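Local coordinates for Rho GTPase-activating protein 15 (Homo sapiens, PDB 3BYI), which switches Rho-type GTPases off by stimulating GTP hydrolysis to the inactive GDP-bound state, with activity toward RAC1, at residues A64-L69 and I89-G94. Residues are numbered along the deposited sequence; the frame is centred on the assembly and turned at random.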
ATOM      1  N   ALA A  64      -5.459 -17.854  -3.550  1.00 40.12           N
ATOM      2  CA  ALA A  64      -4.913 -18.994  -2.786  1.00 40.27           C
ATOM      3  C   ALA A  64      -3.376 -18.933  -2.650  1.00 40.57           C
ATOM      4  O   ALA A  64      -2.843 -19.261  -1.606  1.00 39.98           O
ATOM      5  CB  ALA A  64      -5.321 -20.302  -3.426  1.00 37.46           C
ATOM      6  N   THR A  65      -2.669 -18.506  -3.703  1.00 41.02           N
ATOM      7  CA  THR A  65      -1.216 -18.337  -3.643  1.00 40.41           C
ATOM      8  C   THR A  65      -0.836 -17.110  -2.837  1.00 41.24           C
ATOM      9  O   THR A  65       0.156 -17.143  -2.122  1.00 42.68           O
ATOM     10  CB  THR A  65      -0.548 -18.256  -5.057  1.00 42.20           C
ATOM     11  OG1 THR A  65      -1.041 -19.326  -5.870  1.00 42.37           O
ATOM     12  CG2 THR A  65       0.966 -18.379  -4.953  1.00 39.78           C
ATOM     13  N   ILE A  66      -1.594 -16.018  -2.967  1.00 43.19           N
ATOM     14  CA  ILE A  66      -1.390 -14.837  -2.109  1.00 41.26           C
ATOM     15  C   ILE A  66      -1.538 -15.214  -0.641  1.00 44.64           C
ATOM     16  O   ILE A  66      -0.741 -14.802   0.197  1.00 45.40           O
ATOM     17  CB  ILE A  66      -2.372 -13.715  -2.427  1.00 44.29           C
ATOM     18  CG1 ILE A  66      -2.070 -13.165  -3.837  1.00 42.59           C
ATOM     19  CG2 ILE A  66      -2.295 -12.622  -1.345  1.00 38.68           C
ATOM     20  CD1 ILE A  66      -3.181 -12.307  -4.458  1.00 37.74           C
ATOM     21  N   GLN A  67      -2.560 -16.005  -0.328  1.00 45.15           N
ATOM     22  CA  GLN A  67      -2.826 -16.408   1.043  1.00 43.10           C
ATOM     23  C   GLN A  67      -1.657 -17.228   1.610  1.00 44.10           C
ATOM     24  O   GLN A  67      -1.296 -17.087   2.788  1.00 42.81           O
ATOM     25  CB  GLN A  67      -4.167 -17.155   1.138  1.00 41.28           C
ATOM     26  CG  GLN A  67      -5.409 -16.244   0.937  1.00 45.22           C
ATOM     27  CD  GLN A  67      -5.713 -15.292   2.135  1.00 39.07           C
ATOM     28  OE1 GLN A  67      -4.843 -15.020   2.934  1.00 52.99           O
ATOM     29  NE2 GLN A  67      -6.944 -14.809   2.240  1.00 44.76           N
ATOM     30  N   LYS A  68      -1.038 -18.069   0.777  1.00 44.56           N
ATOM     31  CA  LYS A  68       0.170 -18.808   1.198  1.00 47.15           C
ATOM     32  C   LYS A  68       1.374 -17.904   1.371  1.00 45.39           C
ATOM     33  O   LYS A  68       2.219 -18.150   2.228  1.00 46.77           O
ATOM     34  CB  LYS A  68       0.608 -19.838   0.162  1.00 47.32           C
ATOM     35  CG  LYS A  68      -0.307 -20.987  -0.046  1.00 56.33           C
ATOM     36  CD  LYS A  68       0.150 -21.844  -1.192  1.00 50.87           C
ATOM     37  CE  LYS A  68      -0.630 -23.148  -1.225  1.00 63.54           C
ATOM     38  NZ  LYS A  68      -0.426 -23.815  -2.538  1.00 69.38           N
ATOM     39  N   LEU A  69       1.488 -16.897   0.506  1.00 44.99           N
ATOM     40  CA  LEU A  69       2.540 -15.875   0.636  1.00 44.83           C
ATOM     41  C   LEU A  69       2.405 -15.156   1.985  1.00 45.69           C
ATOM     42  O   LEU A  69       3.371 -15.035   2.750  1.00 44.93           O
ATOM     43  CB  LEU A  69       2.447 -14.844  -0.497  1.00 47.32           C
ATOM     44  CG  LEU A  69       3.742 -14.126  -0.928  1.00 55.72           C
ATOM     45  CD1 LEU A  69       3.474 -13.066  -2.048  1.00 46.04           C
ATOM     46  CD2 LEU A  69       4.510 -13.513   0.220  1.00 48.92           C
ATOM     47  N   ILE A  89       3.867 -12.305 -10.998  1.00 40.11           N
ATOM     48  CA  ILE A  89       4.081 -11.034 -10.272  1.00 41.41           C
ATOM     49  C   ILE A  89       2.774 -10.434  -9.750  1.00 42.09           C
ATOM     50  O   ILE A  89       2.795  -9.535  -8.903  1.00 45.36           O
ATOM     51  CB  ILE A  89       4.833  -9.992 -11.133  1.00 38.50           C
ATOM     52  CG1 ILE A  89       5.350  -8.840 -10.270  1.00 35.73           C
ATOM     53  CG2 ILE A  89       3.954  -9.505 -12.326  1.00 31.64           C
ATOM     54  CD1 ILE A  89       6.371  -9.222  -9.233  1.00 29.92           C
ATOM     55  N   HIS A  90       1.640 -10.899 -10.257  1.00 42.75           N
ATOM     56  CA  HIS A  90       0.358 -10.436  -9.744  1.00 42.57           C
ATOM     57  C   HIS A  90       0.028 -10.992  -8.338  1.00 40.38           C
ATOM     58  O   HIS A  90      -0.762 -10.408  -7.610  1.00 41.34           O
ATOM     59  CB  HIS A  90      -0.757 -10.782 -10.718  1.00 43.31           C
ATOM     60  CG  HIS A  90      -0.592 -10.175 -12.069  1.00 44.15           C
ATOM     61  ND1 HIS A  90      -0.477  -8.815 -12.257  1.00 36.01           N
ATOM     62  CD2 HIS A  90      -0.528 -10.739 -13.302  1.00 40.72           C
ATOM     63  CE1 HIS A  90      -0.371  -8.565 -13.555  1.00 39.94           C
ATOM     64  NE2 HIS A  90      -0.396  -9.714 -14.208  1.00 41.88           N
ATOM     65  N   VAL A  91       0.614 -12.131  -7.975  1.00 41.42           N
ATOM     66  CA  VAL A  91       0.558 -12.628  -6.593  1.00 41.29           C
ATOM     67  C   VAL A  91       1.302 -11.660  -5.636  1.00 41.42           C
ATOM     68  O   VAL A  91       0.864 -11.418  -4.505  1.00 41.83           O
ATOM     69  CB  VAL A  91       1.120 -14.104  -6.463  1.00 42.58           C
ATOM     70  CG1 VAL A  91       1.324 -14.508  -4.981  1.00 40.75           C
ATOM     71  CG2 VAL A  91       0.225 -15.098  -7.178  1.00 31.90           C
ATOM     72  N   VAL A  92       2.402 -11.079  -6.118  1.00 41.91           N
ATOM     73  CA  VAL A  92       3.221 -10.127  -5.336  1.00 41.42           C
ATOM     74  C   VAL A  92       2.470  -8.818  -5.165  1.00 40.84           C
ATOM     75  O   VAL A  92       2.355  -8.289  -4.041  1.00 41.01           O
ATOM     76  CB  VAL A  92       4.617  -9.924  -5.981  1.00 42.81           C
ATOM     77  CG1 VAL A  92       5.413  -8.808  -5.306  1.00 38.74           C
ATOM     78  CG2 VAL A  92       5.379 -11.248  -5.970  1.00 41.02           C
ATOM     79  N   THR A  93       1.941  -8.284  -6.266  1.00 42.64           N
ATOM     80  CA  THR A  93       1.173  -7.057  -6.175  1.00 40.18           C
ATOM     81  C   THR A  93      -0.041  -7.254  -5.286  1.00 41.68           C
ATOM     82  O   THR A  93      -0.348  -6.390  -4.501  1.00 42.71           O
ATOM     83  CB  THR A  93       0.668  -6.555  -7.519  1.00 41.03           C
ATOM     84  OG1 THR A  93      -0.179  -7.557  -8.069  1.00 41.75           O
ATOM     85  CG2 THR A  93       1.831  -6.184  -8.483  1.00 37.90           C
ATOM     86  N   GLY A  94      -0.735  -8.390  -5.439  1.00 42.62           N
ATOM     87  CA  GLY A  94      -1.888  -8.718  -4.607  1.00 41.87           C
ATOM     88  C   GLY A  94      -1.576  -8.819  -3.125  1.00 41.85           C
ATOM     89  O   GLY A  94      -2.341  -8.371  -2.298  1.00 44.70           O
TER
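Ile-66 and Val-91 bring their CA atoms within 5.4 Å where the short helical segments 64-69 and 89-94 cross at -59°, their axes 9.1 Å apart at closest approach. Both helices belong to the all-helical RhoGAP domain. The contact is buried and apolar, and no hydrogen bond crosses it. Val-91 points at the other helix and packs against Thr-65, Ile-66 and Leu-69. Its CG2 branch faces Thr-65, meeting CB at 3.9 Å, and the two side chains cross at about a right angle. The other branch, CG1, touches Thr-65 CG2, Ile-66 CG1 and Leu-69 CD1. Ile-66 and Val-91 run antiparallel side by side. Ile-66 CG1, anti to its carbonyl carbon (chi1 -67°), rests 3.5 Å from Val-91 O, and Ile-66 CD1 reaches the backbone of Gly-94, 3.8 Å from its CA. With no CB on Gly-94, the methyl can lie directly against the backbone there. An alanine in place of Ile-66 would probably open a gap over Gly-94 and leave Val-91 CG1 without one of its neighbours. Ile-66 also reaches Ala-95 and Met-98, further along helix 89-102. Trp-86 touches both Thr-65 and Leu-69. The side chain of His-90 is about 7 Å from that of Arg-58, the predicted arginine finger. Leu-69 adds a third contact, its CD1 meeting Val-91 CG1 at 3.9 Å.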